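PDB 4NG2: uncharacterized protein from Pseudomonas aeruginosa, which probably acts as an antiactivator of the quorum-sensing regulator LasR, binding it and so restraining its activity. Local coordinates for residues E[30-35]-E[50-55]; E[45-50]-E[87-92]; E[60-65]-E[96-101]. All blocks are in the same frame, centred on the assembly; numbering follows the deposited sequence.

Contact 1: E[30-35]-E[50-55]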
loop_
_atom_site.group_PDB
_atom_site.type_symbol
_atom_site.label_atom_id
_atom_site.label_comp_id
_atom_site.label_asym_id
_atom_site.label_seq_id
_atom_site.Cartn_x
_atom_site.Cartn_y
_atom_site.Cartn_z
ATOM N N LEU E 30 -13.742 -14.596 2.583
ATOM C CA LEU E 30 -13.284 -13.254 2.249
ATOM C C LEU E 30 -12.105 -13.243 1.298
ATOM O O LEU E 30 -11.660 -12.171 0.885
ATOM C CB LEU E 30 -12.918 -12.502 3.519
ATOM C CG LEU E 30 -14.077 -12.392 4.510
ATOM C CD1 LEU E 30 -13.622 -11.809 5.849
ATOM C CD2 LEU E 30 -15.191 -11.554 3.886
ATOM N N MET E 31 -11.607 -14.424 0.936
ATOM C CA MET E 31 -10.528 -14.533 -0.056
ATOM C C MET E 31 -11.046 -14.397 -1.503
ATOM O O MET E 31 -12.134 -14.860 -1.824
ATOM C CB MET E 31 -9.760 -15.856 0.115
ATOM C CG MET E 31 -8.985 -16.002 1.431
ATOM S SD MET E 31 -7.547 -14.910 1.617
ATOM C CE MET E 31 -6.442 -15.410 0.299
ATOM N N VAL E 32 -10.257 -13.769 -2.369
ATOM C CA VAL E 32 -10.657 -13.540 -3.742
ATOM C C VAL E 32 -9.481 -13.815 -4.679
ATOM O O VAL E 32 -8.322 -13.651 -4.287
ATOM C CB VAL E 32 -11.169 -12.084 -3.955
ATOM C CG1 VAL E 32 -12.422 -11.808 -3.101
ATOM C CG2 VAL E 32 -10.059 -11.065 -3.667
ATOM N N GLU E 33 -9.766 -14.223 -5.916
ATOM C CA GLU E 33 -8.705 -14.586 -6.855
ATOM C C GLU E 33 -8.678 -13.730 -8.122
ATOM O O GLU E 33 -9.705 -13.506 -8.774
ATOM C CB GLU E 33 -8.808 -16.067 -7.250
ATOM C CG GLU E 33 -9.471 -16.964 -6.203
ATOM C CD GLU E 33 -8.591 -17.214 -4.992
ATOM O OE1 GLU E 33 -7.346 -17.275 -5.149
ATOM O OE2 GLU E 33 -9.154 -17.344 -3.884
ATOM N N ILE E 34 -7.482 -13.261 -8.455
ATOM C CA ILE E 34 -7.202 -12.637 -9.733
ATOM C C ILE E 34 -6.494 -13.669 -10.614
ATOM O O ILE E 34 -5.268 -13.830 -10.543
ATOM C CB ILE E 34 -6.329 -11.392 -9.554
ATOM C CG1 ILE E 34 -7.157 -10.277 -8.898
ATOM C CG2 ILE E 34 -5.751 -10.938 -10.901
ATOM C CD1 ILE E 34 -6.357 -9.077 -8.521
ATOM N N PRO E 35 -7.273 -14.378 -11.451
ATOM C CA PRO E 35 -6.769 -15.492 -12.263
ATOM C C PRO E 35 -5.468 -15.139 -12.974
ATOM O O PRO E 35 -5.176 -13.970 -13.195
ATOM C CB PRO E 35 -7.887 -15.715 -13.284
ATOM C CG PRO E 35 -9.121 -15.190 -12.615
ATOM C CD PRO E 35 -8.670 -14.034 -11.781
ATOM N N PRO E 50 -16.792 -9.851 1.066
ATOM C CA PRO E 50 -16.826 -10.646 -0.165
ATOM C C PRO E 50 -16.876 -9.689 -1.343
ATOM O O PRO E 50 -17.674 -8.751 -1.337
ATOM C CB PRO E 50 -18.135 -11.443 -0.042
ATOM C CG PRO E 50 -18.979 -10.673 0.924
ATOM C CD PRO E 50 -18.014 -10.016 1.878
ATOM N N ALA E 51 -16.029 -9.920 -2.338
ATOM C CA ALA E 51 -15.864 -8.969 -3.414
ATOM C C ALA E 51 -15.365 -9.582 -4.714
ATOM O O ALA E 51 -14.797 -8.860 -5.553
ATOM C CB ALA E 51 -14.918 -7.838 -2.966
ATOM N N GLN E 52 -15.570 -10.888 -4.896
ATOM C CA GLN E 52 -15.146 -11.564 -6.138
ATOM C C GLN E 52 -15.706 -10.930 -7.435
ATOM O O GLN E 52 -14.944 -10.681 -8.387
ATOM C CB GLN E 52 -15.444 -13.071 -6.083
ATOM C CG GLN E 52 -14.178 -13.949 -6.089
ATOM C CD GLN E 52 -13.496 -13.945 -7.440
ATOM O OE1 GLN E 52 -14.175 -13.946 -8.453
ATOM N NE2 GLN E 52 -12.163 -13.940 -7.466
ATOM N N PRO E 53 -17.027 -10.629 -7.468
ATOM C CA PRO E 53 -17.579 -9.937 -8.644
ATOM C C PRO E 53 -16.885 -8.611 -8.914
ATOM O O PRO E 53 -16.469 -8.395 -10.048
ATOM C CB PRO E 53 -19.041 -9.695 -8.278
ATOM C CG PRO E 53 -19.347 -10.681 -7.147
ATOM C CD PRO E 53 -18.037 -10.841 -6.412
ATOM N N ALA E 54 -16.742 -7.739 -7.919
ATOM C CA ALA E 54 -15.969 -6.522 -8.158
ATOM C C ALA E 54 -14.603 -6.896 -8.706
ATOM O O ALA E 54 -14.122 -6.286 -9.641
ATOM C CB ALA E 54 -15.844 -5.675 -6.902
ATOM N N ILE E 55 -13.974 -7.924 -8.157
ATOM C CA ILE E 55 -12.658 -8.313 -8.672
ATOM C C ILE E 55 -12.756 -8.634 -10.170
ATOM O O ILE E 55 -12.057 -8.026 -11.002
ATOM C CB ILE E 55 -12.010 -9.484 -7.852
ATOM C CG1 ILE E 55 -11.627 -9.007 -6.443
ATOM C CG2 ILE E 55 -10.766 -10.041 -8.554
ATOM C CD1 ILE E 55 -10.348 -8.208 -6.400
#
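V32 and I55 meet where strand 31-34 lies over the first turn of helix 52-66. The V32 methyls straddle the start of the helix: CG1 sits against the backbone, 3.7 Å from Q52 N, while CG2 rests on I55 CG1 at 3.8 Å. CB of V32 lies over the same I55 CG1, which nestles against the CB-CG2 side of the valine. The other branch of I55 reaches further along the strand: its CG2, anti to the backbone N, fits beside E33 O and touches I34 CG1 at 3.6 Å, the two isoleucine side chains meeting at about a right angle. Strand 31-34 is one half of a two-stranded antiparallel hairpin with strand 43-46, and the chain returns from that hairpin through P50 into the helix, whose N-cap position is A51. I55 N bonds back to A51 O and closes the first turn. At the upstream end L30 drops a single methyl, CD2, onto the proline ring, 3.8 Å from P50 CD. On the more exposed flank Q52 lays CG against V32 CB and CG1; the bend at chi2 (-71°) then turns CD, and with it the terminal amide, up to the E33 backbone.

Contact 2: E[45-50]-E[87-92]; sequences LLWPVP and TPMQKT
M89 reaches from the first turn of helix 88-107 to the turn that follows strand 43-46, threading between the W47 indole and V49. Its CB lies at the edge of the contact, 4.2 Å from V49 CG2. CG is wedged more tightly, 3.7 Å from that same methyl and equally close to W47 NE1. The chain then bends at chi2 (89°), which carries SD to the proline, about equally far from P48 CB and CG. Measured against the tryptophan, the sulfur stands 5.5 Å from the centroid of the five-membered ring and 53° off its normal, an oblique Met-aromatic contact. A second bend, at chi3, sends CE back to V49 CG1 at 3.6 Å, with P48 CB also near it, at 4.1 Å. The backbone of the same residue is gripped as well: W47 NE1 donates to M89 O across 3.2 Å, the N-H...O angle being 149°. The indole thus ties the hairpin's exit to the start of the C-terminal helix, where T87 is the N-cap, its OG1 accepting from Q90 N and donating to Q90 OE1. Further along the indole, the six-membered ring runs onto the next turn of this helix: W47 CZ2 comes within 3.4 Å of T92 C and lies beside T92 OG1, while CH2 nears T92 O. A93 and V96 continue the surface on which the indole packs, and a chain of another protein packs apolar side chains against W47, V49 and T92.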
loop_
_atom_site.group_PDB
_atom_site.type_symbol
_atom_site.label_atom_id
_atom_site.label_comp_id
_atom_site.label_asym_id
_atom_site.label_seq_id
_atom_site.Cartn_x
_atom_site.Cartn_y
_atom_site.Cartn_z
ATOM N N LEU E 45 -5.845 -12.995 -2.572
ATOM C CA LEU E 45 -5.903 -11.723 -1.855
ATOM C C LEU E 45 -7.026 -11.756 -0.847
ATOM O O LEU E 45 -8.135 -12.132 -1.188
ATOM C CB LEU E 45 -6.192 -10.607 -2.860
ATOM C CG LEU E 45 -5.145 -9.590 -3.313
ATOM C CD1 LEU E 45 -3.736 -10.067 -3.085
ATOM C CD2 LEU E 45 -5.385 -9.160 -4.782
ATOM N N LEU E 46 -6.747 -11.370 0.392
ATOM C CA LEU E 46 -7.776 -11.315 1.431
ATOM C C LEU E 46 -8.453 -9.959 1.433
ATOM O O LEU E 46 -7.773 -8.941 1.484
ATOM C CB LEU E 46 -7.155 -11.544 2.801
ATOM C CG LEU E 46 -7.941 -10.944 3.956
ATOM C CD1 LEU E 46 -9.126 -11.812 4.261
ATOM C CD2 LEU E 46 -7.051 -10.832 5.174
ATOM N N TRP E 47 -9.785 -9.948 1.380
ATOM C CA TRP E 47 -10.567 -8.708 1.317
ATOM C C TRP E 47 -11.518 -8.646 2.499
ATOM O O TRP E 47 -12.034 -9.673 2.928
ATOM C CB TRP E 47 -11.364 -8.630 0.021
ATOM C CG TRP E 47 -11.415 -7.267 -0.575
ATOM C CD1 TRP E 47 -12.444 -6.361 -0.491
ATOM C CD2 TRP E 47 -10.399 -6.646 -1.359
ATOM N NE1 TRP E 47 -12.117 -5.217 -1.167
ATOM C CE2 TRP E 47 -10.870 -5.367 -1.718
ATOM C CE3 TRP E 47 -9.130 -7.044 -1.792
ATOM C CZ2 TRP E 47 -10.109 -4.478 -2.481
ATOM C CZ3 TRP E 47 -8.382 -6.166 -2.552
ATOM C CH2 TRP E 47 -8.869 -4.902 -2.891
ATOM N N PRO E 48 -11.734 -7.441 3.041
ATOM C CA PRO E 48 -12.554 -7.271 4.243
ATOM C C PRO E 48 -14.003 -7.678 4.036
ATOM O O PRO E 48 -14.701 -7.938 5.017
ATOM C CB PRO E 48 -12.462 -5.765 4.527
ATOM C CG PRO E 48 -11.147 -5.360 3.912
ATOM C CD PRO E 48 -11.034 -6.202 2.667
ATOM N N VAL E 49 -14.455 -7.699 2.788
ATOM C CA VAL E 49 -15.802 -8.141 2.492
ATOM C C VAL E 49 -15.752 -9.020 1.265
ATOM O O VAL E 49 -14.787 -8.952 0.504
ATOM C CB VAL E 49 -16.755 -6.956 2.224
ATOM C CG1 VAL E 49 -16.617 -5.915 3.312
ATOM C CG2 VAL E 49 -16.481 -6.348 0.868
ATOM N N PRO E 50 -16.792 -9.851 1.066
ATOM C CA PRO E 50 -16.826 -10.646 -0.165
ATOM C C PRO E 50 -16.876 -9.689 -1.343
ATOM O O PRO E 50 -17.674 -8.751 -1.337
ATOM C CB PRO E 50 -18.135 -11.443 -0.042
ATOM C CG PRO E 50 -18.979 -10.673 0.924
ATOM C CD PRO E 50 -18.014 -10.016 1.878
ATOM N N THR E 87 -19.929 0.705 -3.685
ATOM C CA THR E 87 -19.235 0.869 -2.391
ATOM C C THR E 87 -17.719 1.083 -2.526
ATOM O O THR E 87 -17.068 0.480 -3.390
ATOM C CB THR E 87 -19.454 -0.354 -1.465
ATOM O OG1 THR E 87 -18.911 -1.528 -2.091
ATOM C CG2 THR E 87 -20.937 -0.580 -1.191
ATOM N N PRO E 88 -17.148 1.933 -1.665
ATOM C CA PRO E 88 -15.702 2.132 -1.608
ATOM C C PRO E 88 -14.981 0.800 -1.686
ATOM O O PRO E 88 -13.994 0.665 -2.400
ATOM C CB PRO E 88 -15.481 2.727 -0.210
ATOM C CG PRO E 88 -16.877 2.978 0.374
ATOM C CD PRO E 88 -17.858 2.814 -0.722
ATOM N N MET E 89 -15.480 -0.181 -0.952
ATOM C CA MET E 89 -14.830 -1.483 -0.873
ATOM C C MET E 89 -14.826 -2.234 -2.225
ATOM O O MET E 89 -13.886 -2.965 -2.554
ATOM C CB MET E 89 -15.477 -2.324 0.230
ATOM C CG MET E 89 -14.514 -3.249 0.913
ATOM S SD MET E 89 -13.706 -2.501 2.324
ATOM C CE MET E 89 -14.991 -2.683 3.533
ATOM N N GLN E 90 -15.861 -2.046 -3.028
ATOM C CA GLN E 90 -15.841 -2.661 -4.337
ATOM C C GLN E 90 -14.979 -1.868 -5.284
ATOM O O GLN E 90 -14.306 -2.435 -6.130
ATOM C CB GLN E 90 -17.243 -2.774 -4.901
ATOM C CG GLN E 90 -18.069 -3.808 -4.220
ATOM C CD GLN E 90 -19.443 -3.843 -4.818
ATOM O OE1 GLN E 90 -20.295 -2.995 -4.501
ATOM N NE2 GLN E 90 -19.673 -4.803 -5.728
ATOM N N LYS E 91 -15.014 -0.548 -5.159
ATOM C CA LYS E 91 -14.212 0.276 -6.043
ATOM C C LYS E 91 -12.760 -0.154 -5.909
ATOM O O LYS E 91 -12.047 -0.285 -6.903
ATOM C CB LYS E 91 -14.368 1.768 -5.727
ATOM C CG LYS E 91 -15.727 2.361 -6.059
ATOM C CD LYS E 91 -15.845 3.806 -5.524
ATOM C CE LYS E 91 -17.279 4.348 -5.651
ATOM N NZ LYS E 91 -17.780 4.290 -7.038
ATOM N N THR E 92 -12.306 -0.390 -4.686
ATOM C CA THR E 92 -10.894 -0.681 -4.523
ATOM C C THR E 92 -10.592 -2.111 -4.940
ATOM O O THR E 92 -9.477 -2.408 -5.330
ATOM C CB THR E 92 -10.359 -0.360 -3.100
ATOM O OG1 THR E 92 -11.108 -1.071 -2.115
ATOM C CG2 THR E 92 -10.478 1.110 -2.823
#

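Contact 3: E[60-65]-E[96-101]; sequences RQAENW and VAFLTR
The F98 ring carries A62 CB over one face, a CH-pi contact with CB 3.9 Å from the ring centroid and displaced toward the rim near CD2. Q61 takes the edge: its CB lies in the ring plane and its CG approaches F98 CE2 at 3.8 Å. F98 CG, anti to the backbone N (chi1 178°), is turned toward helix 52-66, and F78 of helix 74-83 meets the ring edge-to-face. The second flat group, the R101 guanidinium, receives E63 OE1 at its edge and in its plane. NE donates to this oxygen over 3.3 Å, nearly straight at 171° but long enough to be a weak bond within a salt bridge. The carboxylate is turned steeply from the guanidinium plane. R105 brings a like charge close to R101, a repulsion the carboxylate would be expected to offset in part. Between ring and ion pair, A62 CB also rests on R101 CB at 3.7 Å and near F98 O, the small alanine allowing the backbones to come close. The two axes approach to 8.3 Å with a signed crossing angle of -38°. F98 also packs on L99 of the second subunit. The arrangement is a fairly close helix-helix crossing in an alpha-helical core beside a subunit interface.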
loop_
_atom_site.group_PDB
_atom_site.type_symbol
_atom_site.label_atom_id
_atom_site.label_comp_id
_atom_site.label_asym_id
_atom_site.label_seq_id
_atom_site.Cartn_x
_atom_site.Cartn_y
_atom_site.Cartn_z
ATOM N N ARG E 60 -11.973 -8.199 -16.159
ATOM C CA ARG E 60 -12.560 -8.062 -17.490
ATOM C C ARG E 60 -12.403 -6.655 -18.056
ATOM O O ARG E 60 -12.035 -6.479 -19.218
ATOM C CB ARG E 60 -14.043 -8.466 -17.508
ATOM C CG ARG E 60 -14.661 -8.376 -18.909
ATOM C CD ARG E 60 -16.101 -8.866 -18.948
ATOM N NE ARG E 60 -16.205 -10.327 -18.869
ATOM C CZ ARG E 60 -17.334 -10.989 -18.612
ATOM N NH1 ARG E 60 -18.468 -10.330 -18.400
ATOM N NH2 ARG E 60 -17.330 -12.313 -18.564
ATOM N N GLN E 61 -12.694 -5.651 -17.242
ATOM C CA GLN E 61 -12.587 -4.283 -17.710
ATOM C C GLN E 61 -11.231 -4.019 -18.325
ATOM O O GLN E 61 -11.133 -3.339 -19.330
ATOM C CB GLN E 61 -12.803 -3.285 -16.577
ATOM C CG GLN E 61 -12.846 -1.885 -17.097
ATOM C CD GLN E 61 -13.846 -1.779 -18.220
ATOM O OE1 GLN E 61 -15.049 -1.575 -17.990
ATOM N NE2 GLN E 61 -13.365 -1.959 -19.451
ATOM N N ALA E 62 -10.188 -4.534 -17.689
ATOM C CA ALA E 62 -8.807 -4.318 -18.133
ATOM C C ALA E 62 -8.447 -5.145 -19.374
ATOM O O ALA E 62 -7.739 -4.672 -20.267
ATOM C CB ALA E 62 -7.835 -4.631 -16.992
ATOM N N GLU E 63 -8.922 -6.386 -19.419
ATOM C CA GLU E 63 -8.785 -7.182 -20.644
ATOM C C GLU E 63 -9.500 -6.546 -21.846
ATOM O O GLU E 63 -8.882 -6.365 -22.897
ATOM C CB GLU E 63 -9.212 -8.632 -20.426
ATOM C CG GLU E 63 -8.233 -9.368 -19.546
ATOM C CD GLU E 63 -8.561 -10.821 -19.386
ATOM O OE1 GLU E 63 -7.619 -11.623 -19.256
ATOM O OE2 GLU E 63 -9.759 -11.161 -19.375
ATOM N N ASN E 64 -10.778 -6.185 -21.686
ATOM C CA ASN E 64 -11.502 -5.489 -22.746
ATOM C C ASN E 64 -10.657 -4.393 -23.379
ATOM O O ASN E 64 -10.652 -4.242 -24.594
ATOM C CB ASN E 64 -12.815 -4.883 -22.246
ATOM C CG ASN E 64 -13.888 -5.927 -21.996
ATOM O OD1 ASN E 64 -13.670 -7.122 -22.200
ATOM N ND2 ASN E 64 -15.045 -5.481 -21.530
ATOM N N TRP E 65 -9.936 -3.620 -22.577
ATOM C CA TRP E 65 -9.155 -2.528 -23.169
ATOM C C TRP E 65 -7.928 -3.093 -23.863
ATOM O O TRP E 65 -7.478 -2.568 -24.887
ATOM C CB TRP E 65 -8.740 -1.485 -22.125
ATOM C CG TRP E 65 -7.959 -0.311 -22.686
ATOM C CD1 TRP E 65 -8.464 0.883 -23.139
ATOM C CD2 TRP E 65 -6.541 -0.223 -22.836
ATOM N NE1 TRP E 65 -7.443 1.700 -23.560
ATOM C CE2 TRP E 65 -6.254 1.039 -23.385
ATOM C CE3 TRP E 65 -5.483 -1.093 -22.558
ATOM C CZ2 TRP E 65 -4.948 1.449 -23.665
ATOM C CZ3 TRP E 65 -4.193 -0.687 -22.837
ATOM C CH2 TRP E 65 -3.935 0.568 -23.389
ATOM N N VAL E 96 -7.678 -2.770 -7.725
ATOM C CA VAL E 96 -6.632 -3.749 -7.502
ATOM C C VAL E 96 -6.637 -4.776 -8.645
ATOM O O VAL E 96 -5.596 -5.055 -9.221
ATOM C CB VAL E 96 -6.731 -4.420 -6.093
ATOM C CG1 VAL E 96 -5.777 -5.599 -5.982
ATOM C CG2 VAL E 96 -6.403 -3.420 -5.009
ATOM N N ALA E 97 -7.807 -5.291 -9.012
ATOM C CA ALA E 97 -7.882 -6.300 -10.074
ATOM C C ALA E 97 -7.412 -5.751 -11.419
ATOM O O ALA E 97 -6.565 -6.344 -12.077
ATOM C CB ALA E 97 -9.287 -6.854 -10.192
ATOM N N PHE E 98 -7.962 -4.602 -11.801
ATOM C CA PHE E 98 -7.681 -3.952 -13.087
ATOM C C PHE E 98 -6.185 -3.649 -13.237
ATOM O O PHE E 98 -5.592 -3.817 -14.316
ATOM C CB PHE E 98 -8.525 -2.675 -13.151
ATOM C CG PHE E 98 -8.338 -1.844 -14.377
ATOM C CD1 PHE E 98 -7.212 -1.061 -14.535
ATOM C CD2 PHE E 98 -9.338 -1.780 -15.349
ATOM C CE1 PHE E 98 -7.057 -0.257 -15.676
ATOM C CE2 PHE E 98 -9.202 -0.977 -16.486
ATOM C CZ PHE E 98 -8.067 -0.212 -16.650
ATOM N N LEU E 99 -5.569 -3.205 -12.148
ATOM C CA LEU E 99 -4.158 -2.840 -12.190
ATOM C C LEU E 99 -3.270 -4.082 -12.197
ATOM O O LEU E 99 -2.271 -4.121 -12.894
ATOM C CB LEU E 99 -3.814 -1.870 -11.056
ATOM C CG LEU E 99 -4.233 -0.433 -11.411
ATOM C CD1 LEU E 99 -4.505 0.440 -10.190
ATOM C CD2 LEU E 99 -3.186 0.217 -12.293
ATOM N N THR E 100 -3.661 -5.110 -11.457
ATOM C CA THR E 100 -2.941 -6.375 -11.489
ATOM C C THR E 100 -2.935 -6.967 -12.894
ATOM O O THR E 100 -1.920 -7.513 -13.351
ATOM C CB THR E 100 -3.544 -7.381 -10.528
ATOM O OG1 THR E 100 -3.333 -6.924 -9.191
ATOM C CG2 THR E 100 -2.883 -8.729 -10.692
ATOM N N ARG E 101 -4.069 -6.842 -13.577
ATOM C CA ARG E 101 -4.176 -7.260 -14.967
ATOM C C ARG E 101 -3.275 -6.431 -15.884
ATOM O O ARG E 101 -2.709 -6.967 -16.834
ATOM C CB ARG E 101 -5.629 -7.241 -15.452
ATOM C CG ARG E 101 -5.806 -7.939 -16.791
ATOM C CD ARG E 101 -5.016 -9.249 -16.823
ATOM N NE ARG E 101 -5.013 -9.889 -18.139
ATOM C CZ ARG E 101 -4.040 -9.768 -19.044
ATOM N NH1 ARG E 101 -2.971 -9.024 -18.795
ATOM N NH2 ARG E 101 -4.137 -10.393 -20.210
#

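In the fold
Contact 3 is buried deepest; contacts 1 and 2 are both partly buried and share P50. Helix 52-66 serves contacts 1 and 3, helix 88-107 serves contacts 2 and 3, and the hairpin supplies one strand to contact 1 and the exit of the other to contact 2. Backbone hydrogen bonds from V32 to L45 and between L30 and W47 join the first two directly. I34 packs on A97 and T100, and W47 on V96, linking each to contact 3. The chemistry differs: contact 1 is mainly branched aliphatic packing, contact 2 adds an indole hydrogen bond and a sulfur beside another protein's chain, and contact 3 combines an aromatic face with a salt bridge.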